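Local coordinates for protein alpha-glucosidase (Bacteroides thetaiotaomicron, PDB 5XFM) that hydrolyses beta-L-arabinopyranosides and alpha-galactosides as a bifunctional, calcium-binding enzyme of glycoside hydrolase family 97, at residues Pro158-Met163 against Arg168-Tyr173; Val207-Thr212 against Ser221-Val226; Leu303-Ser308 against Met460-His465; Phe472-His477 against Leu516-Leu521. The protein carries 1 engineered substitution. All coordinates share one frame; numbering follows the deposited sequence.

Interaction 1 of 4, residues Pro158-Met163 against Arg168-Tyr173; sequences PQSDAM and RTKPSY
Q159 rests on the ring of P171 inside the long loop that joins strand 153-156 to strand 178-182, a loop that doubles back so that its two arms run nearly antiparallel. With CG anti to the backbone N (chi1 170°) and a bend at chi2, the Q159 amide reaches the proline: OE1 comes 3.3 Å from P171 CB, and NE2 lies beside CB and CG. The same OE1 takes a weak bond from S160 N and a 2.6 Å bond from a water, which itself accepts weakly from Y173 N. Putting an alanine at Q159 would probably uncover this side of the P171 ring and leave the water without its acceptor. Next comes S160, whose OG packs 3.6 Å from K170 CB while donating to D161 O at 2.8 Å; the K170 chain runs on past it to a salt bridge with E175. A162 CB then touches P171 CD loosely, on the ring that follows a cis peptide bond. At M163 a backbone bond joins the two arms: its N donates to K170 O at 2.8 Å, 43° out of the carbonyl plane. The M163 chain crosses R168, whose NH2 is bonded to N243, and M163 CB sits 3.6 Å above the guanidinium plane, offset toward its rim.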
loop_
_atom_site.group_PDB
_atom_site.type_symbol
_atom_site.label_atom_id
_atom_site.label_comp_id
_atom_site.label_asym_id
_atom_site.label_seq_id
_atom_site.Cartn_x
_atom_site.Cartn_y
_atom_site.Cartn_z
ATOM N N PRO A 158 6.946 5.372 12.089
ATOM C CA PRO A 158 8.406 5.382 12.049
ATOM C C PRO A 158 8.990 4.140 11.405
ATOM O O PRO A 158 8.342 3.094 11.368
ATOM C CB PRO A 158 8.777 5.435 13.524
ATOM C CG PRO A 158 7.690 4.613 14.166
ATOM C CD PRO A 158 6.442 4.978 13.419
ATOM N N GLN A 159 10.198 4.276 10.878
ATOM C CA GLN A 159 11.000 3.127 10.495
ATOM C C GLN A 159 11.663 2.547 11.751
ATOM O O GLN A 159 12.198 3.290 12.572
ATOM C CB GLN A 159 12.041 3.527 9.443
ATOM C CG GLN A 159 13.078 2.457 9.142
ATOM C CD GLN A 159 12.499 1.242 8.443
ATOM O OE1 GLN A 159 11.621 0.562 8.977
ATOM N NE2 GLN A 159 13.014 0.943 7.258
ATOM N N SER A 160 11.631 1.228 11.912
ATOM C CA SER A 160 12.160 0.616 13.134
ATOM C C SER A 160 13.679 0.460 13.092
ATOM O O SER A 160 14.314 0.753 12.082
ATOM C CB SER A 160 11.509 -0.752 13.388
ATOM O OG SER A 160 11.954 -1.735 12.459
ATOM N N ASP A 161 14.258 0.020 14.206
ATOM C CA ASP A 161 15.634 -0.457 14.202
ATOM C C ASP A 161 15.701 -1.672 13.292
ATOM O O ASP A 161 14.667 -2.245 12.935
ATOM C CB ASP A 161 16.123 -0.833 15.607
ATOM C CG ASP A 161 16.115 0.336 16.571
ATOM O OD1 ASP A 161 16.603 1.423 16.196
ATOM O OD2 ASP A 161 15.625 0.159 17.710
ATOM N N ALA A 162 16.910 -2.039 12.887
ATOM C CA ALA A 162 17.106 -3.239 12.095
ATOM C C ALA A 162 17.314 -4.433 13.017
ATOM O O ALA A 162 17.925 -4.296 14.075
ATOM C CB ALA A 162 18.288 -3.073 11.147
ATOM N N MET A 163 16.806 -5.594 12.601
ATOM C CA MET A 163 17.043 -6.879 13.279
ATOM C C MET A 163 16.428 -6.957 14.686
ATOM O O MET A 163 16.970 -7.631 15.557
ATOM C CB MET A 163 18.546 -7.184 13.385
ATOM C CG MET A 163 19.370 -6.880 12.132
ATOM S SD MET A 163 18.623 -7.463 10.610
ATOM C CE MET A 163 18.498 -9.230 10.895
ATOM N N ARG A 168 14.217 -11.461 14.698
ATOM C CA ARG A 168 15.079 -10.467 14.051
ATOM C C ARG A 168 14.625 -10.127 12.631
ATOM O O ARG A 168 15.448 -9.826 11.771
ATOM C CB ARG A 168 16.531 -10.976 14.032
ATOM C CG ARG A 168 17.137 -11.261 15.413
ATOM C CD ARG A 168 18.531 -11.897 15.314
ATOM N NE ARG A 168 19.485 -11.172 14.475
ATOM C CZ ARG A 168 20.289 -10.206 14.906
ATOM N NH1 ARG A 168 20.266 -9.832 16.177
ATOM N NH2 ARG A 168 21.126 -9.615 14.064
ATOM N N THR A 169 13.315 -10.161 12.393
ATOM C CA THR A 169 12.766 -9.928 11.056
ATOM C C THR A 169 12.454 -8.470 10.686
ATOM O O THR A 169 12.050 -8.201 9.555
ATOM C CB THR A 169 11.478 -10.734 10.838
ATOM O OG1 THR A 169 10.588 -10.501 11.935
ATOM C CG2 THR A 169 11.787 -12.211 10.756
ATOM N N LYS A 170 12.618 -7.539 11.623
ATOM C CA LYS A 170 12.391 -6.134 11.313
ATOM C C LYS A 170 13.603 -5.531 10.591
ATOM O O LYS A 170 14.731 -5.995 10.782
ATOM C CB LYS A 170 12.042 -5.347 12.589
ATOM C CG LYS A 170 10.534 -5.355 12.851
ATOM C CD LYS A 170 10.124 -4.706 14.158
ATOM C CE LYS A 170 8.612 -4.856 14.345
ATOM N NZ LYS A 170 8.002 -3.854 15.266
ATOM N N PRO A 171 13.379 -4.486 9.767
ATOM C CA PRO A 171 12.112 -3.783 9.500
ATOM C C PRO A 171 11.104 -4.582 8.686
ATOM O O PRO A 171 11.499 -5.392 7.840
ATOM C CB PRO A 171 12.557 -2.540 8.710
ATOM C CG PRO A 171 14.049 -2.420 8.964
ATOM C CD PRO A 171 14.507 -3.841 9.076
ATOM N N SER A 172 9.817 -4.340 8.929
ATOM C CA SER A 172 8.757 -5.053 8.215
ATOM C C SER A 172 7.546 -4.155 7.968
ATOM O O SER A 172 6.450 -4.640 7.683
ATOM C CB SER A 172 8.336 -6.310 8.993
ATOM O OG SER A 172 8.118 -6.024 10.370
ATOM N N TYR A 173 7.761 -2.844 8.071
ATOM C CA TYR A 173 6.725 -1.851 7.813
ATOM C C TYR A 173 5.495 -2.127 8.662
ATOM O O TYR A 173 4.359 -2.097 8.185
ATOM C CB TYR A 173 6.382 -1.822 6.314
ATOM C CG TYR A 173 7.422 -1.094 5.496
ATOM C CD1 TYR A 173 8.755 -1.492 5.528
ATOM C CD2 TYR A 173 7.078 -0.013 4.688
ATOM C CE1 TYR A 173 9.714 -0.836 4.793
ATOM C CE2 TYR A 173 8.038 0.652 3.939
ATOM C CZ TYR A 173 9.354 0.234 3.998
ATOM O OH TYR A 173 10.322 0.881 3.266
HETATM O O HOH W 1 9.298 -0.495 9.241
#

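Interaction 2 of 4, residues Val207-Thr212 against Ser221-Val226; sequences VLVSET and SRLSDV
E211 grips S221 at the tight end of a contact between two sheets of the N-terminal domain, a fold related to galactose mutarotase. S221 N donates to E211 OE2 over 2.6 Å, nearly straight at 162°, and meets the syn lone pair of that oxygen. On the other oxygen, OE1, a water donates at 2.7 Å and accepts from S221 OG at 2.6 Å, so one carboxylate engages the serine twice, directly and through water. The E211 chain, extended beyond CG, spans the gap to reach it. Farther along, the strands are much looser: V209 and L223 have CA atoms 9.0 Å apart and meet through CG1 and CD1 at 4.3 Å, with F146 of strand 136-147 packing on both. R261 forms a salt bridge with E211 OE1, and R439 with OE2. E211 OE2 and S221 O, both acceptors, lie 3.2 Å apart, and the R439 guanidinium, bonded to each, would offset their repulsion. A glutamine in place of E211 would probably weaken the hold on both arginines, leaving their charges without this mate. The chemistry implies a buried charge cluster in which an N-terminal strand, its facing loop and an arginine of the barrel domain are tied together.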
loop_
_atom_site.group_PDB
_atom_site.type_symbol
_atom_site.label_atom_id
_atom_site.label_comp_id
_atom_site.label_asym_id
_atom_site.label_seq_id
_atom_site.Cartn_x
_atom_site.Cartn_y
_atom_site.Cartn_z
ATOM N N VAL A 207 -0.796 17.114 1.776
ATOM C CA VAL A 207 0.299 16.597 0.961
ATOM C C VAL A 207 0.665 15.152 1.349
ATOM O O VAL A 207 0.871 14.856 2.511
ATOM C CB VAL A 207 1.549 17.474 1.094
ATOM C CG1 VAL A 207 2.736 16.818 0.394
ATOM C CG2 VAL A 207 1.287 18.880 0.537
ATOM N N LEU A 208 0.729 14.253 0.373
ATOM C CA LEU A 208 1.204 12.890 0.594
ATOM C C LEU A 208 2.500 12.625 -0.170
ATOM O O LEU A 208 2.531 12.694 -1.401
ATOM C CB LEU A 208 0.149 11.880 0.163
ATOM C CG LEU A 208 0.488 10.407 0.406
ATOM C CD1 LEU A 208 0.376 10.018 1.887
ATOM C CD2 LEU A 208 -0.368 9.509 -0.475
ATOM N N VAL A 209 3.565 12.324 0.563
ATOM C CA VAL A 209 4.876 12.050 -0.025
ATOM C C VAL A 209 5.124 10.547 -0.133
ATOM O O VAL A 209 4.969 9.818 0.845
ATOM C CB VAL A 209 6.000 12.699 0.812
ATOM C CG1 VAL A 209 7.366 12.256 0.337
ATOM C CG2 VAL A 209 5.870 14.222 0.781
ATOM N N SER A 210 5.490 10.074 -1.320
ATOM C CA SER A 210 5.825 8.660 -1.470
ATOM C C SER A 210 6.837 8.441 -2.587
ATOM O O SER A 210 7.495 9.378 -3.024
ATOM C CB SER A 210 4.567 7.833 -1.731
ATOM O OG SER A 210 4.789 6.468 -1.415
ATOM N N GLU A 211 6.976 7.201 -3.032
ATOM C CA GLU A 211 7.827 6.913 -4.179
ATOM C C GLU A 211 7.279 5.707 -4.930
ATOM O O GLU A 211 6.645 4.825 -4.338
ATOM C CB GLU A 211 9.275 6.660 -3.741
ATOM C CG GLU A 211 9.511 5.276 -3.166
ATOM C CD GLU A 211 10.958 5.020 -2.799
ATOM O OE1 GLU A 211 11.850 5.656 -3.396
ATOM O OE2 GLU A 211 11.195 4.176 -1.902
ATOM N N THR A 212 7.527 5.664 -6.234
ATOM C CA THR A 212 7.073 4.532 -7.033
ATOM C C THR A 212 8.073 4.157 -8.120
ATOM O O THR A 212 8.969 4.940 -8.460
ATOM C CB THR A 212 5.711 4.827 -7.683
ATOM O OG1 THR A 212 5.204 3.636 -8.297
ATOM C CG2 THR A 212 5.848 5.926 -8.728
ATOM N N SER A 221 13.379 3.542 -0.551
ATOM C CA SER A 221 13.773 4.682 0.269
ATOM C C SER A 221 12.702 5.036 1.293
ATOM O O SER A 221 11.601 4.481 1.277
ATOM C CB SER A 221 14.089 5.895 -0.608
ATOM O OG SER A 221 15.332 5.729 -1.268
ATOM N N ARG A 222 13.037 5.969 2.176
ATOM C CA ARG A 222 12.128 6.399 3.233
ATOM C C ARG A 222 12.409 7.864 3.566
ATOM O O ARG A 222 13.269 8.486 2.938
ATOM C CB ARG A 222 12.302 5.540 4.478
ATOM C CG ARG A 222 13.569 5.868 5.225
ATOM C CD ARG A 222 13.801 4.964 6.394
ATOM N NE ARG A 222 15.016 5.357 7.088
ATOM C CZ ARG A 222 16.225 4.933 6.755
ATOM N NH1 ARG A 222 16.369 4.107 5.733
ATOM N NH2 ARG A 222 17.285 5.347 7.434
ATOM N N LEU A 223 11.685 8.426 4.529
ATOM C CA LEU A 223 11.987 9.786 4.973
ATOM C C LEU A 223 12.849 9.777 6.233
ATOM O O LEU A 223 12.670 8.931 7.123
ATOM C CB LEU A 223 10.704 10.597 5.217
ATOM C CG LEU A 223 9.933 11.081 3.982
ATOM C CD1 LEU A 223 8.834 12.072 4.359
ATOM C CD2 LEU A 223 10.867 11.666 2.936
ATOM N N SER A 224 13.812 10.696 6.286
ATOM C CA SER A 224 14.638 10.878 7.478
ATOM C C SER A 224 13.838 11.520 8.606
ATOM O O SER A 224 12.667 11.862 8.447
ATOM C CB SER A 224 15.856 11.756 7.184
ATOM O OG SER A 224 15.471 13.090 6.883
ATOM N N ASP A 225 14.480 11.682 9.756
ATOM C CA ASP A 225 13.940 12.555 10.783
ATOM C C ASP A 225 13.965 13.988 10.240
ATOM O O ASP A 225 14.665 14.278 9.260
ATOM C CB ASP A 225 14.744 12.454 12.080
ATOM C CG ASP A 225 14.313 11.281 12.946
ATOM O OD1 ASP A 225 15.131 10.363 13.160
ATOM O OD2 ASP A 225 13.172 11.301 13.448
ATOM N N VAL A 226 13.174 14.866 10.848
ATOM C CA VAL A 226 13.172 16.268 10.470
ATOM C C VAL A 226 14.523 16.873 10.781
ATOM O O VAL A 226 15.216 16.433 11.698
ATOM C CB VAL A 226 12.106 17.091 11.208
ATOM C CG1 VAL A 226 11.920 18.456 10.548
ATOM C CG2 VAL A 226 10.831 16.372 11.218
HETATM O O HOH W 2 14.448 4.829 -3.573
#

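Interaction 3 of 4, residues Leu303-Ser308 against Met460-His465; sequences LWQDGS and MVFNQH
The amide of Q305 meets two neighbours on the short helix 458-462, one with each of its ends. NE2 touches V461 CG1 at 3.8 Å, the two side chains arriving from opposite directions. OE1 points to the edge of the F462 ring, lying in the ring plane 4.0 Å from CE1, with the amide plane turned 80° from the ring. Both touches are van der Waals contacts, and the strong polar tie of the amide lies elsewhere: NE2 donates to I302 O, in helix 300-304 just before it. The bend at chi2 (-71°) folds the chain so that this bond and the V461 contact can be made by the same nitrogen. In the next shell, V461 also packs on I302 and on L498 of strand 497-498, while F462 leans on W301, its side chain about 7 Å from the calcium ion. Q305 itself leaves helix 300-304 with positive phi, and the chain turns into a short 3-10 segment, where S308 N donates to Q305 O at 2.9 Å. On the other side N463 follows helix 458-462 and is the N-cap of the next helix, its OD1 accepting from H465 N at 2.7 Å with an N-H...O angle of 160°, the donor above the plane of the amide. H465 in turn reaches E176 through NE2. Helix 300-304 directly follows barrel strand 295-299, and helix 458-462 begins at E458, which binds the calcium ion together with E452 and E174. This is therefore a partly exposed meeting of two elements that follow strands of the family's TIM barrel.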
loop_
_atom_site.group_PDB
_atom_site.type_symbol
_atom_site.label_atom_id
_atom_site.label_comp_id
_atom_site.label_asym_id
_atom_site.label_seq_id
_atom_site.Cartn_x
_atom_site.Cartn_y
_atom_site.Cartn_z
ATOM N N LEU A 303 -7.307 -16.899 13.072
ATOM C CA LEU A 303 -8.069 -17.101 14.302
ATOM C C LEU A 303 -7.763 -18.412 15.029
ATOM O O LEU A 303 -7.949 -18.501 16.244
ATOM C CB LEU A 303 -9.567 -17.030 13.996
ATOM C CG LEU A 303 -10.123 -15.614 13.860
ATOM C CD1 LEU A 303 -11.592 -15.647 13.484
ATOM C CD2 LEU A 303 -9.923 -14.868 15.165
ATOM N N TRP A 304 -7.314 -19.427 14.295
ATOM C CA TRP A 304 -7.051 -20.733 14.891
ATOM C C TRP A 304 -5.549 -20.993 15.070
ATOM O O TRP A 304 -5.147 -21.964 15.710
ATOM C CB TRP A 304 -7.697 -21.835 14.049
ATOM C CG TRP A 304 -9.204 -21.802 14.056
ATOM C CD1 TRP A 304 -10.005 -20.802 14.537
ATOM C CD2 TRP A 304 -10.088 -22.817 13.558
ATOM N NE1 TRP A 304 -11.330 -21.132 14.367
ATOM C CE2 TRP A 304 -11.406 -22.365 13.768
ATOM C CE3 TRP A 304 -9.891 -24.064 12.954
ATOM C CZ2 TRP A 304 -12.522 -23.118 13.400
ATOM C CZ3 TRP A 304 -11.000 -24.806 12.584
ATOM C CH2 TRP A 304 -12.300 -24.333 12.813
ATOM N N GLN A 305 -4.738 -20.116 14.491
ATOM C CA GLN A 305 -3.282 -20.090 14.679
ATOM C C GLN A 305 -2.570 -21.397 14.324
ATOM O O GLN A 305 -3.086 -22.201 13.543
ATOM C CB GLN A 305 -2.955 -19.682 16.117
ATOM C CG GLN A 305 -3.460 -18.286 16.480
ATOM C CD GLN A 305 -2.679 -17.176 15.803
ATOM O OE1 GLN A 305 -1.453 -17.125 15.893
ATOM N NE2 GLN A 305 -3.388 -16.277 15.117
ATOM N N ASP A 306 -1.386 -21.600 14.901
ATOM C CA ASP A 306 -0.498 -22.699 14.507
ATOM C C ASP A 306 -1.133 -24.075 14.716
ATOM O O ASP A 306 -0.796 -25.038 14.026
ATOM C CB ASP A 306 0.820 -22.634 15.289
ATOM C CG ASP A 306 1.778 -21.564 14.764
ATOM O OD1 ASP A 306 1.519 -20.969 13.697
ATOM O OD2 ASP A 306 2.811 -21.329 15.425
ATOM N N GLY A 307 -2.047 -24.166 15.673
ATOM C CA GLY A 307 -2.746 -25.411 15.944
ATOM C C GLY A 307 -3.642 -25.855 14.802
ATOM O O GLY A 307 -4.082 -27.004 14.757
ATOM N N SER A 308 -3.911 -24.945 13.869
ATOM C CA SER A 308 -4.780 -25.251 12.736
ATOM C C SER A 308 -4.024 -25.822 11.533
ATOM O O SER A 308 -4.633 -26.295 10.568
ATOM C CB SER A 308 -5.541 -24.000 12.319
ATOM O OG SER A 308 -4.639 -22.981 11.925
ATOM N N MET A 460 -4.349 -7.661 16.128
ATOM C CA MET A 460 -5.542 -7.642 16.962
ATOM C C MET A 460 -5.694 -8.981 17.684
ATOM O O MET A 460 -6.176 -9.030 18.812
ATOM C CB MET A 460 -6.791 -7.333 16.139
ATOM C CG MET A 460 -6.823 -5.927 15.543
ATOM S SD MET A 460 -8.254 -5.712 14.464
ATOM C CE MET A 460 -9.562 -6.283 15.559
ATOM N N VAL A 461 -5.287 -10.068 17.035
ATOM C CA VAL A 461 -5.302 -11.367 17.700
ATOM C C VAL A 461 -4.236 -11.380 18.783
ATOM O O VAL A 461 -4.436 -11.948 19.861
ATOM C CB VAL A 461 -5.075 -12.540 16.718
ATOM C CG1 VAL A 461 -5.246 -13.873 17.438
ATOM C CG2 VAL A 461 -6.037 -12.448 15.554
ATOM N N PHE A 462 -3.101 -10.742 18.503
ATOM C CA PHE A 462 -1.973 -10.810 19.423
ATOM C C PHE A 462 -2.171 -9.953 20.669
ATOM O O PHE A 462 -1.785 -10.349 21.765
ATOM C CB PHE A 462 -0.682 -10.378 18.726
ATOM C CG PHE A 462 -0.295 -11.242 17.561
ATOM C CD1 PHE A 462 -0.678 -12.571 17.506
ATOM C CD2 PHE A 462 0.472 -10.724 16.527
ATOM C CE1 PHE A 462 -0.317 -13.366 16.431
ATOM C CE2 PHE A 462 0.835 -11.515 15.454
ATOM C CZ PHE A 462 0.439 -12.835 15.405
ATOM N N ASN A 463 -2.784 -8.786 20.502
ATOM C CA ASN A 463 -2.749 -7.764 21.542
ATOM C C ASN A 463 -4.018 -6.920 21.564
ATOM O O ASN A 463 -4.444 -6.390 20.538
ATOM C CB ASN A 463 -1.507 -6.878 21.334
ATOM C CG ASN A 463 -1.286 -5.855 22.457
ATOM O OD1 ASN A 463 -2.206 -5.472 23.181
ATOM N ND2 ASN A 463 -0.045 -5.403 22.589
ATOM N N GLN A 464 -4.602 -6.797 22.753
ATOM C CA GLN A 464 -5.831 -6.037 22.973
ATOM C C GLN A 464 -5.691 -4.578 22.552
ATOM O O GLN A 464 -6.668 -3.940 22.155
ATOM C CB GLN A 464 -6.228 -6.098 24.453
ATOM C CG GLN A 464 -7.551 -5.417 24.768
ATOM C CD GLN A 464 -8.713 -6.073 24.052
ATOM O OE1 GLN A 464 -8.787 -7.301 23.957
ATOM N NE2 GLN A 464 -9.622 -5.259 23.533
ATOM N N HIS A 465 -4.473 -4.055 22.671
ATOM C CA HIS A 465 -4.170 -2.689 22.268
ATOM C C HIS A 465 -4.633 -2.438 20.840
ATOM O O HIS A 465 -5.316 -1.456 20.570
ATOM C CB HIS A 465 -2.664 -2.405 22.395
ATOM C CG HIS A 465 -2.236 -1.094 21.802
ATOM N ND1 HIS A 465 -2.520 0.121 22.390
ATOM C CD2 HIS A 465 -1.546 -0.811 20.673
ATOM C CE1 HIS A 465 -2.022 1.095 21.650
ATOM N NE2 HIS A 465 -1.425 0.556 20.602
#

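Interaction 4 of 4, residues Phe472-His477 against Leu516-Leu521; sequences FNTCLH and LATTVL
T474, at the end of helix 470-474, faces T518 on helix 512-521, and their CA atoms at 7.6 Å are the nearest between the two segments. One methyl makes the contact: T474 CG2 sits 3.7 Å from T518 OG1 and 4.0 Å from L521 CD1, the side chains crossing at about a right angle in both pairs. The torsion explains why a methyl faces the neighbour. T474 CG2 stands anti to the backbone N, while OG1 lies beside that N (chi1 -58°) and is bonded to E470 O in the preceding turn. T518 OG1 likewise has a weak bond inside its own helix, to F514 O, so the T474 methyl meets a hydroxyl oxygen and a leucine methyl, while both threonine hydroxyls are bonded to their own helices. The next residue, T519, does the same, its OG1 donating to L516 O at 2.6 Å in the carbonyl plane. Where helix 470-474 stops, the chain continues in a turn with L476 N and H477 N both bonded to N473 O. Beyond the seam, L521 packs on V568 and L570 of strand 567-574 and on V583 of strand 577-584, R572 takes the carbonyls of V520 and L521, and L516 lies against helix 541-549.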
loop_
_atom_site.group_PDB
_atom_site.type_symbol
_atom_site.label_atom_id
_atom_site.label_comp_id
_atom_site.label_asym_id
_atom_site.label_seq_id
_atom_site.Cartn_x
_atom_site.Cartn_y
_atom_site.Cartn_z
ATOM N N PHE A 472 -9.257 3.620 14.650
ATOM C CA PHE A 472 -8.289 4.670 14.337
ATOM C C PHE A 472 -7.459 4.342 13.075
ATOM O O PHE A 472 -7.407 5.133 12.113
ATOM C CB PHE A 472 -7.400 4.884 15.574
ATOM C CG PHE A 472 -6.246 5.823 15.366
ATOM C CD1 PHE A 472 -6.460 7.181 15.201
ATOM C CD2 PHE A 472 -4.942 5.353 15.405
ATOM C CE1 PHE A 472 -5.396 8.048 15.034
ATOM C CE2 PHE A 472 -3.874 6.211 15.244
ATOM C CZ PHE A 472 -4.099 7.562 15.055
ATOM N N ASN A 473 -6.835 3.165 13.070
ATOM C CA ASN A 473 -6.009 2.737 11.942
ATOM C C ASN A 473 -6.828 2.506 10.671
ATOM O O ASN A 473 -6.387 2.852 9.558
ATOM C CB ASN A 473 -5.232 1.470 12.312
ATOM C CG ASN A 473 -4.175 1.725 13.374
ATOM O OD1 ASN A 473 -4.157 1.076 14.428
ATOM N ND2 ASN A 473 -3.287 2.677 13.103
ATOM N N THR A 474 -8.027 1.945 10.836
ATOM C CA THR A 474 -8.969 1.808 9.721
ATOM C C THR A 474 -9.305 3.178 9.121
ATOM O O THR A 474 -9.500 3.311 7.916
ATOM C CB THR A 474 -10.263 1.097 10.158
ATOM O OG1 THR A 474 -9.941 -0.195 10.685
ATOM C CG2 THR A 474 -11.216 0.921 8.985
ATOM N N CYS A 475 -9.361 4.199 9.968
ATOM C CA CYS A 475 -9.646 5.551 9.506
ATOM C C CYS A 475 -8.375 6.246 9.056
ATOM O O CYS A 475 -8.404 7.413 8.667
ATOM C CB CYS A 475 -10.329 6.380 10.600
ATOM S SG CYS A 475 -12.058 5.958 10.878
ATOM N N LEU A 476 -7.249 5.544 9.130
ATOM C CA LEU A 476 -6.037 6.083 8.523
ATOM C C LEU A 476 -5.772 5.513 7.123
ATOM O O LEU A 476 -5.472 6.268 6.189
ATOM C CB LEU A 476 -4.826 5.827 9.427
ATOM C CG LEU A 476 -4.786 6.637 10.720
ATOM C CD1 LEU A 476 -3.700 6.115 11.628
ATOM C CD2 LEU A 476 -4.581 8.121 10.440
ATOM N N HIS A 477 -5.929 4.198 6.972
ATOM C CA HIS A 477 -5.460 3.494 5.767
ATOM C C HIS A 477 -5.925 4.004 4.395
ATOM O O HIS A 477 -5.109 4.084 3.481
ATOM C CB HIS A 477 -5.823 2.016 5.885
ATOM C CG HIS A 477 -5.163 1.345 7.046
ATOM N ND1 HIS A 477 -3.902 1.692 7.478
ATOM C CD2 HIS A 477 -5.606 0.393 7.899
ATOM C CE1 HIS A 477 -3.585 0.964 8.534
ATOM N NE2 HIS A 477 -4.601 0.167 8.808
ATOM N N LEU A 516 -18.021 -5.309 8.177
ATOM C CA LEU A 516 -18.525 -5.449 6.817
ATOM C C LEU A 516 -18.073 -4.253 5.959
ATOM O O LEU A 516 -17.593 -4.419 4.834
ATOM C CB LEU A 516 -20.054 -5.590 6.830
ATOM C CG LEU A 516 -20.640 -6.766 7.637
ATOM C CD1 LEU A 516 -22.151 -6.855 7.480
ATOM C CD2 LEU A 516 -20.001 -8.112 7.294
ATOM N N ALA A 517 -18.207 -3.054 6.521
ATOM C CA ALA A 517 -17.768 -1.818 5.884
ATOM C C ALA A 517 -16.283 -1.868 5.558
ATOM O O ALA A 517 -15.829 -1.312 4.556
ATOM C CB ALA A 517 -18.068 -0.622 6.780
ATOM N N THR A 518 -15.531 -2.534 6.425
ATOM C CA THR A 518 -14.088 -2.656 6.263
ATOM C C THR A 518 -13.697 -3.490 5.024
ATOM O O THR A 518 -12.606 -3.327 4.476
ATOM C CB THR A 518 -13.482 -3.264 7.562
ATOM O OG1 THR A 518 -13.184 -2.208 8.484
ATOM C CG2 THR A 518 -12.220 -4.068 7.303
ATOM N N THR A 519 -14.597 -4.344 4.546
ATOM C CA THR A 519 -14.325 -5.093 3.317
ATOM C C THR A 519 -14.361 -4.182 2.087
ATOM O O THR A 519 -13.785 -4.494 1.041
ATOM C CB THR A 519 -15.318 -6.272 3.126
ATOM O OG1 THR A 519 -16.641 -5.775 2.878
ATOM C CG2 THR A 519 -15.323 -7.169 4.365
ATOM N N VAL A 520 -15.035 -3.049 2.221
ATOM C CA VAL A 520 -15.094 -2.077 1.146
ATOM C C VAL A 520 -14.024 -1.001 1.334
ATOM O O VAL A 520 -13.422 -0.528 0.367
ATOM C CB VAL A 520 -16.491 -1.442 1.064
ATOM C CG1 VAL A 520 -16.531 -0.389 -0.022
ATOM C CG2 VAL A 520 -17.531 -2.516 0.792
ATOM N N LEU A 521 -13.787 -0.617 2.583
ATOM C CA LEU A 521 -12.791 0.403 2.885
ATOM C C LEU A 521 -11.368 -0.017 2.517
ATOM O O LEU A 521 -10.622 0.770 1.941
ATOM C CB LEU A 521 -12.842 0.768 4.367
ATOM C CG LEU A 521 -14.123 1.478 4.806
ATOM C CD1 LEU A 521 -14.119 1.726 6.308
ATOM C CD2 LEU A 521 -14.313 2.773 4.037
#

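Overall arrangement
Interactions 1 and 2 belong to the N-terminal domain and touch each other, Q159 CG lying 3.8 Å from R222 CD; interactions 3 and 4 belong to the catalytic barrel region, where helices 464-468 and 470-474 follow one another. Interactions 2 and 4 are buried, yet differ sharply: one centres on a charged carboxylate, the other on a threonine methyl. Interaction 1 is partly buried and mixes backbone, water and proline packing, while interaction 3 lies at the surface and is slight. The calcium ion is near both 1 and 3, about 9 Å from the K170 side chain, with ligands from both the N-terminal and barrel regions. Interaction 4 instead borders strands of the C-terminal sheet.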